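Side-chain contacts in probable 2-phosphosulfolactate phosphatase (Clostridium acetobutylicum, PDB 1VR0), which probably catalyses the magnesium-dependent hydrolysis of (2R)-O-phospho-3-sulfolactate to (2R)-3-sulfolactate and phosphate: residues Y214-I217 with M218-L222; K224-E227 with Y228-K232; Y100-D103 with V104-K108; I46-A49 with L50-C54. One frame throughout, in Å; residues are numbered along the deposited sequence.

Overall arrangement
The four contacts illustrate how helix ends are finished by backbone bonds and by side chains about a turn apart, and how such ends meet in space. Contacts 1 and 2 lie on successive helices, about 13 Å between centres, and touch where Tyr214 CE1 is 3.6 Å from Phe226 CE1. Contact 1 carries Arg216, whose side chain is about 3 Å from bound (2R)-3-sulfolactic acid; Asp225 of contact 2 stands about 7 Å from that ligand. Contact 2 reaches contact 4 through a hydrogen bond of 2.9 Å between Tyr228 OH and Thr48 OG1. Contacts 3 and 4, with centres about 8 Å apart, are joined by Asn52 ND2 to Tyr100 O and Gly107 N to Gly53 O, both 2.8 Å.

Contact 1 of 4, residues Y214-I217 with M218-L222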
loop_
_atom_site.group_PDB
_atom_site.type_symbol
_atom_site.label_atom_id
_atom_site.label_comp_id
_atom_site.label_asym_id
_atom_site.label_seq_id
_atom_site.Cartn_x
_atom_site.Cartn_y
_atom_site.Cartn_z
ATOM N N TYR A 214 -17.004 -3.484 -1.741
ATOM C CA TYR A 214 -18.007 -4.507 -1.978
ATOM C C TYR A 214 -19.339 -4.181 -1.317
ATOM O O TYR A 214 -20.387 -4.462 -1.887
ATOM C CB TYR A 214 -17.535 -5.839 -1.424
ATOM C CG TYR A 214 -18.476 -6.972 -1.708
ATOM C CD1 TYR A 214 -18.608 -7.472 -2.979
ATOM C CD2 TYR A 214 -19.233 -7.535 -0.702
ATOM C CE1 TYR A 214 -19.477 -8.523 -3.251
ATOM C CE2 TYR A 214 -20.105 -8.592 -0.955
ATOM C CZ TYR A 214 -20.227 -9.072 -2.240
ATOM O OH TYR A 214 -21.057 -10.130 -2.500
ATOM N N LYS A 215 -19.319 -3.614 -0.116
ATOM C CA LYS A 215 -20.595 -3.290 0.540
ATOM C C LYS A 215 -21.299 -2.239 -0.295
ATOM O O LYS A 215 -22.520 -2.244 -0.391
ATOM C CB LYS A 215 -20.498 -2.813 2.009
ATOM C CG LYS A 215 -19.587 -3.663 2.917
ATOM C CD LYS A 215 -19.745 -3.283 4.422
ATOM C CE LYS A 215 -18.417 -3.488 5.259
ATOM N NZ LYS A 215 -18.646 -3.218 6.769
ATOM N N ARG A 216 -20.528 -1.340 -0.897
ATOM C CA ARG A 216 -21.114 -0.293 -1.729
ATOM C C ARG A 216 -21.788 -0.870 -2.989
ATOM O O ARG A 216 -22.940 -0.510 -3.341
ATOM C CB ARG A 216 -20.051 0.732 -2.138
ATOM C CG ARG A 216 -20.577 1.877 -2.981
ATOM C CD ARG A 216 -21.717 2.576 -2.320
ATOM N NE ARG A 216 -22.287 3.637 -3.145
ATOM C CZ ARG A 216 -23.459 4.230 -2.897
ATOM N NH1 ARG A 216 -24.195 3.889 -1.842
ATOM N NH2 ARG A 216 -23.899 5.185 -3.691
ATOM N N ILE A 217 -21.058 -1.766 -3.641
ATOM C CA ILE A 217 -21.540 -2.468 -4.810
ATOM C C ILE A 217 -22.839 -3.233 -4.471
ATOM O O ILE A 217 -23.785 -3.271 -5.264
ATOM C CB ILE A 217 -20.419 -3.422 -5.341
ATOM C CG1 ILE A 217 -19.204 -2.632 -5.890
ATOM C CG2 ILE A 217 -20.922 -4.424 -6.390
ATOM C CD1 ILE A 217 -19.499 -1.633 -6.932
HETATM N N MSE A 218 -22.898 -3.810 -3.276
HETATM C CA MSE A 218 -24.074 -4.537 -2.872
HETATM C C MSE A 218 -25.221 -3.612 -2.591
HETATM O O MSE A 218 -26.356 -3.937 -2.950
HETATM C CB MSE A 218 -23.802 -5.435 -1.683
HETATM C CG MSE A 218 -22.967 -6.682 -1.997
HETATM SE SE MSE A 218 -23.488 -7.726 -3.639
HETATM C CE MSE A 218 -22.468 -6.872 -4.993
ATOM N N GLU A 219 -24.988 -2.468 -1.952
ATOM C CA GLU A 219 -26.125 -1.638 -1.613
ATOM C C GLU A 219 -26.650 -0.928 -2.855
ATOM O O GLU A 219 -27.745 -0.425 -2.842
ATOM C CB GLU A 219 -25.857 -0.681 -0.447
ATOM C CG GLU A 219 -24.932 0.494 -0.711
ATOM C CD GLU A 219 -25.095 1.667 0.311
ATOM O OE1 GLU A 219 -26.243 1.964 0.743
ATOM O OE2 GLU A 219 -24.061 2.327 0.634
ATOM N N LEU A 220 -25.891 -0.935 -3.948
ATOM C CA LEU A 220 -26.401 -0.457 -5.228
ATOM C C LEU A 220 -27.097 -1.558 -6.055
ATOM O O LEU A 220 -27.533 -1.295 -7.160
ATOM C CB LEU A 220 -25.264 0.159 -6.054
ATOM C CG LEU A 220 -24.697 1.501 -5.589
ATOM C CD1 LEU A 220 -23.450 1.859 -6.359
ATOM C CD2 LEU A 220 -25.736 2.608 -5.709
ATOM N N GLY A 221 -27.188 -2.782 -5.524
ATOM C CA GLY A 221 -27.845 -3.911 -6.203
ATOM C C GLY A 221 -27.088 -4.439 -7.414
ATOM O O GLY A 221 -27.682 -4.943 -8.363
ATOM N N LEU A 222 -25.764 -4.355 -7.371
ATOM C CA LEU A 222 -24.942 -4.684 -8.513
ATOM C C LEU A 222 -24.337 -6.073 -8.445
ATOM O O LEU A 222 -23.254 -6.304 -8.944
ATOM C CB LEU A 222 -23.839 -3.646 -8.615
ATOM C CG LEU A 222 -24.416 -2.238 -8.684
ATOM C CD1 LEU A 222 -23.268 -1.270 -8.721
ATOM C CD2 LEU A 222 -25.316 -2.088 -9.923
#
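Met218, present as selenomethionine, packs on the ring of Tyr214 one turn earlier in helix 212-219. Its CG lies over one face, offset toward the rim and 3.9 Å from the Tyr214 ring centroid, a CH-pi contact. Bends at chi2 (-46°) and chi3 (89°) curl the Met218 chain, carrying SE obliquely toward the phenol end in a Met-aromatic contact and bringing CE round to Ile217. On the neighbouring flank Ile217 and Leu222 cross at about a right angle, with Ile217 CG2 3.8 Å from Leu222 CB. Farther out, Leu220 lays CD2 over one face of the Arg216 guanidinium, 3.8 Å from Arg216 NH2. Glu219 OE2 meets the edge of that same group in its plane, 2.9 Å from Arg216 NH1. The carboxylate plane stands 87° from that of the guanidinium, and the salt bridge runs through one oxygen; its hydrogen bond is weak. Arg216 NH2 turns instead to Lys84 O. In the backbone Leu222 N bonds to Ile217 O at 3.1 Å and Gly221 N to Met218 O at 2.9 Å. They define a Schellman motif, ending a helix whose Arg216 and Leu220 line the sulfolactate pocket.

Contact 2 of 4, residues K224-E227 with Y228-K232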
loop_
_atom_site.group_PDB
_atom_site.type_symbol
_atom_site.label_atom_id
_atom_site.label_comp_id
_atom_site.label_asym_id
_atom_site.label_seq_id
_atom_site.Cartn_x
_atom_site.Cartn_y
_atom_site.Cartn_z
ATOM N N LYS A 224 -25.057 -8.676 -10.179
ATOM C CA LYS A 224 -24.769 -9.110 -11.555
ATOM C C LYS A 224 -23.429 -8.571 -12.050
ATOM O O LYS A 224 -22.654 -9.317 -12.641
ATOM C CB LYS A 224 -25.841 -8.651 -12.542
ATOM C CG LYS A 224 -27.269 -9.003 -12.182
ATOM C CD LYS A 224 -27.788 -10.148 -12.995
ATOM C CE LYS A 224 -29.287 -10.419 -12.720
ATOM N NZ LYS A 224 -30.170 -9.558 -13.551
ATOM N N ASP A 225 -23.182 -7.275 -11.858
ATOM C CA ASP A 225 -21.916 -6.686 -12.310
ATOM C C ASP A 225 -20.749 -7.325 -11.566
ATOM O O ASP A 225 -19.720 -7.621 -12.164
ATOM C CB ASP A 225 -21.870 -5.167 -12.091
ATOM C CG ASP A 225 -22.740 -4.373 -13.064
ATOM O OD1 ASP A 225 -23.155 -4.847 -14.177
ATOM O OD2 ASP A 225 -22.996 -3.211 -12.710
ATOM N N PHE A 226 -20.923 -7.537 -10.258
ATOM C CA PHE A 226 -19.890 -8.164 -9.420
ATOM C C PHE A 226 -19.501 -9.569 -9.944
ATOM O O PHE A 226 -18.324 -9.889 -10.077
ATOM C CB PHE A 226 -20.349 -8.239 -7.944
ATOM C CG PHE A 226 -19.525 -9.170 -7.106
ATOM C CD1 PHE A 226 -18.253 -8.835 -6.738
ATOM C CD2 PHE A 226 -20.021 -10.415 -6.715
ATOM C CE1 PHE A 226 -17.464 -9.712 -5.998
ATOM C CE2 PHE A 226 -19.233 -11.308 -5.959
ATOM C CZ PHE A 226 -17.949 -10.949 -5.607
ATOM N N GLU A 227 -20.494 -10.403 -10.240
ATOM C CA GLU A 227 -20.193 -11.753 -10.694
ATOM C C GLU A 227 -19.519 -11.725 -12.058
ATOM O O GLU A 227 -18.650 -12.556 -12.347
ATOM C CB GLU A 227 -21.454 -12.601 -10.831
ATOM C CG GLU A 227 -22.425 -12.502 -9.681
ATOM C CD GLU A 227 -22.422 -13.712 -8.801
ATOM O OE1 GLU A 227 -23.433 -14.437 -8.876
ATOM O OE2 GLU A 227 -21.428 -13.920 -8.044
ATOM N N TYR A 228 -19.955 -10.799 -12.905
ATOM C CA TYR A 228 -19.422 -10.672 -14.239
ATOM C C TYR A 228 -17.947 -10.235 -14.189
ATOM O O TYR A 228 -17.094 -10.843 -14.828
ATOM C CB TYR A 228 -20.280 -9.682 -15.054
ATOM C CG TYR A 228 -19.675 -9.343 -16.375
ATOM C CD1 TYR A 228 -19.845 -10.184 -17.466
ATOM C CD2 TYR A 228 -18.871 -8.225 -16.529
ATOM C CE1 TYR A 228 -19.258 -9.902 -18.696
ATOM C CE2 TYR A 228 -18.273 -7.934 -17.755
ATOM C CZ TYR A 228 -18.484 -8.774 -18.832
ATOM O OH TYR A 228 -17.927 -8.504 -20.056
ATOM N N CYS A 229 -17.659 -9.196 -13.414
ATOM C CA CYS A 229 -16.292 -8.674 -13.292
ATOM C C CYS A 229 -15.286 -9.627 -12.646
ATOM O O CYS A 229 -14.078 -9.405 -12.739
ATOM C CB CYS A 229 -16.290 -7.357 -12.524
ATOM S SG CYS A 229 -17.211 -6.048 -13.378
ATOM N N CYS A 230 -15.779 -10.671 -12.003
ATOM C CA CYS A 230 -14.909 -11.704 -11.475
ATOM C C CYS A 230 -14.609 -12.835 -12.453
ATOM O O CYS A 230 -13.886 -13.751 -12.109
ATOM C CB CYS A 230 -15.545 -12.286 -10.228
ATOM S SG CYS A 230 -15.535 -11.126 -8.874
ATOM N N LYS A 231 -15.184 -12.799 -13.655
ATOM C CA LYS A 231 -14.920 -13.833 -14.651
ATOM C C LYS A 231 -13.528 -13.664 -15.275
ATOM O O LYS A 231 -13.151 -12.592 -15.746
ATOM C CB LYS A 231 -16.029 -13.853 -15.714
ATOM C CG LYS A 231 -17.418 -14.027 -15.091
ATOM C CD LYS A 231 -18.284 -15.118 -15.700
ATOM C CE LYS A 231 -19.057 -15.890 -14.553
ATOM N NZ LYS A 231 -19.703 -17.201 -14.957
ATOM N N LYS A 232 -12.760 -14.738 -15.247
ATOM C CA LYS A 232 -11.381 -14.744 -15.753
ATOM C C LYS A 232 -11.310 -14.875 -17.263
ATOM O O LYS A 232 -12.033 -15.660 -17.839
ATOM C CB LYS A 232 -10.577 -15.923 -15.140
ATOM C CG LYS A 232 -10.244 -15.779 -13.647
ATOM C CD LYS A 232 -9.562 -17.022 -13.097
ATOM C CE LYS A 232 -8.905 -16.735 -11.783
ATOM N NZ LYS A 232 -8.561 -18.009 -11.113
#
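Phe226 and Cys230 form a sulfur-aromatic contact across the last turn of helix 223-229. The ring is set by chi1 of 165°, with CG opposite the backbone N, while Cys230 holds SG beside its own N (chi1 -70°); together these torsions bring SG obliquely to the ring, 3.7 Å from Phe226 CE1 and 4.2 Å from the Phe226 centroid. Lys205 and Val208 of helix 205-208 also pack on Phe226, and Tyr214 meets it edge-to-face. Tyr228 swings its ring off another flank of the helix: chi1 of 171° brings a ring edge to Asp225 O, while CB, fixed by the backbone, lies 3.4 Å from Lys224 O. The ring packs on Pro97, and its OH is hydrogen-bonded to Thr48 OG1. The carboxylate of Asp225 is engaged elsewhere, in a salt bridge with Arg41, a pocket residue, and a hydrogen bond with Ser96; it thus probably acts as a second-shell partner that positions Arg41. In the backbone Cys229 N bonds to Asp225 O at 2.9 Å, but the pattern frays at Cys230 N, which makes only weak bonds to Phe226 O and Glu227 O. Lys231 follows, its CG 3.3 Å from Glu227 O.

Contact 3 of 4, residues Y100-D103 with V104-K108; sequences YTED and VVKGK
Tyr100 and Val105 cross at about a right angle, the valine meeting the ring at its edge. Val105 CG1 lies in the ring plane, 3.8 Å from Tyr100 CD1, and touches Tyr100 CB as well. Leu110 and Met112 of strand 109-113, with Val45 and Ala49 of helix 42-51, pack round the same tyrosine, and its OH is bonded to Ser94 O. Thr101 and Val104 approach each other obliquely. With chi1 at 68°, Thr101 OG1 sits between its backbone N and carbonyl carbon and leans over the first turn, where it accepts a weak capping bond of 3.4 Å from Val104 N; the Val104 methyl CG2 is equally near, 3.4 Å from Thr101 OG1. Thr101 is thus the N-cap of helix 102-105, the short helix of a beta-alpha-beta unit between strands 77-81 and 109-113. The carbonyl of the same residue takes two donors, Val105 N at 2.9 Å and, weakly, Val104 N at 3.0 Å. On the outer side Glu102 and Lys106 run side by side and point the same way, both chains extended beyond CG. Glu102 OE2 lies alongside the aliphatic part of the lysine, 3.9 Å from Lys106 CE. The charged ends stay too far apart for a salt bridge, with 4.2 Å between Glu102 OE2 and Lys106 NZ, although their charges would still attract. A type II turn then leads from Val105 to Lys108: Lys108 N bonds to Val105 O at 3.0 Å, and Gly107 takes the positive phi (83°) of its third position.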
loop_
_atom_site.group_PDB
_atom_site.type_symbol
_atom_site.label_atom_id
_atom_site.label_comp_id
_atom_site.label_asym_id
_atom_site.label_seq_id
_atom_site.Cartn_x
_atom_site.Cartn_y
_atom_site.Cartn_z
ATOM N N TYR A 100 -23.036 -2.065 -22.103
ATOM C CA TYR A 100 -22.192 -1.768 -23.257
ATOM C C TYR A 100 -22.106 -2.949 -24.195
ATOM O O TYR A 100 -21.012 -3.441 -24.515
ATOM C CB TYR A 100 -20.798 -1.309 -22.810
ATOM C CG TYR A 100 -20.869 -0.068 -21.973
ATOM C CD1 TYR A 100 -20.840 1.183 -22.573
ATOM C CD2 TYR A 100 -21.014 -0.137 -20.573
ATOM C CE1 TYR A 100 -20.923 2.353 -21.811
ATOM C CE2 TYR A 100 -21.110 1.021 -19.810
ATOM C CZ TYR A 100 -21.061 2.269 -20.444
ATOM O OH TYR A 100 -21.180 3.451 -19.749
ATOM N N THR A 101 -23.278 -3.380 -24.644
ATOM C CA THR A 101 -23.404 -4.439 -25.641
ATOM C C THR A 101 -22.935 -3.963 -27.003
ATOM O O THR A 101 -22.901 -2.760 -27.267
ATOM C CB THR A 101 -24.885 -4.908 -25.809
ATOM O OG1 THR A 101 -25.686 -3.865 -26.399
ATOM C CG2 THR A 101 -25.470 -5.318 -24.513
ATOM N N GLU A 102 -22.619 -4.913 -27.881
ATOM C CA GLU A 102 -22.160 -4.613 -29.243
ATOM C C GLU A 102 -23.158 -3.745 -30.028
ATOM O O GLU A 102 -22.782 -2.840 -30.775
ATOM C CB GLU A 102 -21.856 -5.916 -30.005
ATOM C CG GLU A 102 -21.091 -5.683 -31.327
ATOM C CD GLU A 102 -21.179 -6.854 -32.267
ATOM O OE1 GLU A 102 -21.173 -7.971 -31.727
ATOM O OE2 GLU A 102 -21.244 -6.665 -33.517
ATOM N N ASP A 103 -24.435 -4.020 -29.828
ATOM C CA ASP A 103 -25.499 -3.271 -30.464
ATOM C C ASP A 103 -25.459 -1.789 -30.091
ATOM O O ASP A 103 -25.697 -0.910 -30.902
ATOM C CB ASP A 103 -26.818 -3.877 -29.988
ATOM C CG ASP A 103 -27.880 -3.825 -31.021
ATOM O OD1 ASP A 103 -27.675 -3.139 -32.068
ATOM O OD2 ASP A 103 -28.935 -4.482 -30.771
ATOM N N VAL A 104 -25.131 -1.541 -28.840
ATOM C CA VAL A 104 -25.120 -0.206 -28.266
ATOM C C VAL A 104 -23.809 0.560 -28.569
ATOM O O VAL A 104 -23.825 1.770 -28.800
ATOM C CB VAL A 104 -25.353 -0.344 -26.734
ATOM C CG1 VAL A 104 -24.910 0.891 -25.960
ATOM C CG2 VAL A 104 -26.811 -0.690 -26.463
ATOM N N VAL A 105 -22.682 -0.149 -28.565
ATOM C CA VAL A 105 -21.392 0.503 -28.663
ATOM C C VAL A 105 -20.644 0.376 -29.973
ATOM O O VAL A 105 -19.651 1.062 -30.151
ATOM C CB VAL A 105 -20.401 0.025 -27.563
ATOM C CG1 VAL A 105 -20.962 0.300 -26.229
ATOM C CG2 VAL A 105 -20.032 -1.448 -27.715
ATOM N N LYS A 106 -21.067 -0.497 -30.880
ATOM C CA LYS A 106 -20.203 -0.777 -32.017
ATOM C C LYS A 106 -19.958 0.498 -32.835
ATOM O O LYS A 106 -20.879 1.153 -33.292
ATOM C CB LYS A 106 -20.723 -1.912 -32.894
ATOM C CG LYS A 106 -19.628 -2.582 -33.755
ATOM C CD LYS A 106 -20.223 -3.153 -35.017
ATOM C CE LYS A 106 -19.282 -4.123 -35.738
ATOM N NZ LYS A 106 -19.944 -4.729 -36.961
ATOM N N GLY A 107 -18.694 0.862 -32.983
ATOM C CA GLY A 107 -18.330 2.002 -33.826
ATOM C C GLY A 107 -18.459 3.337 -33.135
ATOM O O GLY A 107 -18.024 4.354 -33.672
ATOM N N LYS A 108 -19.000 3.334 -31.919
ATOM C CA LYS A 108 -19.235 4.567 -31.199
ATOM C C LYS A 108 -18.006 5.022 -30.398
ATOM O O LYS A 108 -17.029 4.282 -30.243
ATOM C CB LYS A 108 -20.513 4.437 -30.372
ATOM C CG LYS A 108 -21.714 4.511 -31.336
ATOM C CD LYS A 108 -23.028 4.255 -30.696
ATOM C CE LYS A 108 -24.186 4.609 -31.643
ATOM N NZ LYS A 108 -24.389 6.078 -31.712
#

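Contact 4 of 4, residues I46-A49 with L50-C54; sequences ITTA and LNNGC
A Schellman motif closes helix 42-51, binding Cys54 back to Ala49. Cys54 N donates to Ala49 O at 3.2 Å, and inside this loop Gly53 N reaches Leu50 O at 3.1 Å. Gly53, the C-prime residue, takes a positive phi of 97°, as usual at this position of the motif. Ala49 O also receives a weak bond from Asn52 N, giving this one carbonyl two donors as the helix unwinds. Ala49 CB and Cys54 CB are 4.2 Å apart, a loose apolar contact, and Leu110 of strand 109-113 packs against both side chains. Upstream, Ile46 and Leu50 lie side by side and point the same way, one turn apart; Ile46 CG2 touches Leu50 CD1 at 3.6 Å, and the pair rests on Ile246 of strand 245-246. The backbone under them is regular, with Leu50 N bonded to Ile46 O. Another flank carries Thr48 and Asn52, likewise side by side and pointing the same way. In Thr48 the two branches part: chi1 of -64° puts OG1 beside the backbone N, where it bonds to Ser44 O and also meets the hydroxyl of Tyr228, and sends the methyl CG2 forward to the asparagine. The amide nitrogen of Asn52 touches that methyl and is hydrogen-bonded to Tyr100 O, with Glu102 and Val105 of helix 102-105 packed nearby. In the backbone Asn52 N bonds to Thr48 O at 2.9 Å, and Asn52 ND2 lies 3.7 Å from Thr48 CG2.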
loop_
_atom_site.group_PDB
_atom_site.type_symbol
_atom_site.label_atom_id
_atom_site.label_comp_id
_atom_site.label_asym_id
_atom_site.label_seq_id
_atom_site.Cartn_x
_atom_site.Cartn_y
_atom_site.Cartn_z
ATOM N N ILE A 46 -14.407 -0.491 -19.670
ATOM C CA ILE A 46 -13.580 -0.164 -20.815
ATOM C C ILE A 46 -13.227 -1.428 -21.625
ATOM O O ILE A 46 -13.361 -1.442 -22.849
ATOM C CB ILE A 46 -12.317 0.573 -20.393
ATOM C CG1 ILE A 46 -12.691 1.966 -19.897
ATOM C CG2 ILE A 46 -11.340 0.682 -21.556
ATOM C CD1 ILE A 46 -11.784 2.483 -18.836
ATOM N N THR A 47 -12.779 -2.462 -20.923
ATOM C CA THR A 47 -12.392 -3.709 -21.524
ATOM C C THR A 47 -13.553 -4.350 -22.308
ATOM O O THR A 47 -13.381 -4.811 -23.428
ATOM C CB THR A 47 -11.914 -4.680 -20.424
ATOM O OG1 THR A 47 -10.726 -4.160 -19.822
ATOM C CG2 THR A 47 -11.595 -6.059 -21.013
ATOM N N THR A 48 -14.734 -4.367 -21.697
ATOM C CA THR A 48 -15.896 -4.965 -22.296
ATOM C C THR A 48 -16.348 -4.167 -23.545
ATOM O O THR A 48 -16.584 -4.733 -24.629
ATOM C CB THR A 48 -17.022 -5.076 -21.246
ATOM O OG1 THR A 48 -16.602 -5.955 -20.200
ATOM C CG2 THR A 48 -18.317 -5.609 -21.854
ATOM N N ALA A 49 -16.441 -2.864 -23.390
ATOM C CA ALA A 49 -16.916 -2.022 -24.440
ATOM C C ALA A 49 -16.070 -2.156 -25.697
ATOM O O ALA A 49 -16.613 -2.342 -26.800
ATOM C CB ALA A 49 -16.921 -0.599 -23.961
ATOM N N LEU A 50 -14.749 -2.074 -25.520
ATOM C CA LEU A 50 -13.811 -2.184 -26.627
ATOM C C LEU A 50 -13.818 -3.556 -27.293
ATOM O O LEU A 50 -13.777 -3.645 -28.514
ATOM C CB LEU A 50 -12.405 -1.793 -26.162
ATOM C CG LEU A 50 -12.312 -0.270 -26.142
ATOM C CD1 LEU A 50 -11.351 0.217 -25.164
ATOM C CD2 LEU A 50 -11.966 0.246 -27.535
ATOM N N ASN A 51 -13.937 -4.591 -26.480
ATOM C CA ASN A 51 -14.141 -5.940 -26.955
ATOM C C ASN A 51 -15.427 -6.103 -27.765
ATOM O O ASN A 51 -15.491 -6.957 -28.620
ATOM C CB ASN A 51 -14.194 -6.900 -25.764
ATOM C CG ASN A 51 -14.148 -8.346 -26.187
ATOM O OD1 ASN A 51 -13.210 -8.780 -26.844
ATOM N ND2 ASN A 51 -15.174 -9.095 -25.825
ATOM N N ASN A 52 -16.453 -5.313 -27.464
ATOM C CA ASN A 52 -17.710 -5.354 -28.216
ATOM C C ASN A 52 -17.772 -4.378 -29.397
ATOM O O ASN A 52 -18.854 -4.078 -29.884
ATOM C CB ASN A 52 -18.882 -5.071 -27.282
ATOM C CG ASN A 52 -19.109 -6.166 -26.275
ATOM O OD1 ASN A 52 -18.604 -7.275 -26.425
ATOM N ND2 ASN A 52 -19.891 -5.864 -25.241
ATOM N N GLY A 53 -16.624 -3.867 -29.837
ATOM C CA GLY A 53 -16.531 -3.163 -31.101
ATOM C C GLY A 53 -16.615 -1.664 -30.975
ATOM O O GLY A 53 -16.735 -0.938 -31.967
ATOM N N CYS A 54 -16.575 -1.172 -29.758
ATOM C CA CYS A 54 -16.485 0.259 -29.517
ATOM C C CYS A 54 -15.253 0.823 -30.199
ATOM O O CYS A 54 -14.199 0.190 -30.188
ATOM C CB CYS A 54 -16.379 0.464 -28.026
ATOM S SG CYS A 54 -16.183 2.126 -27.483
#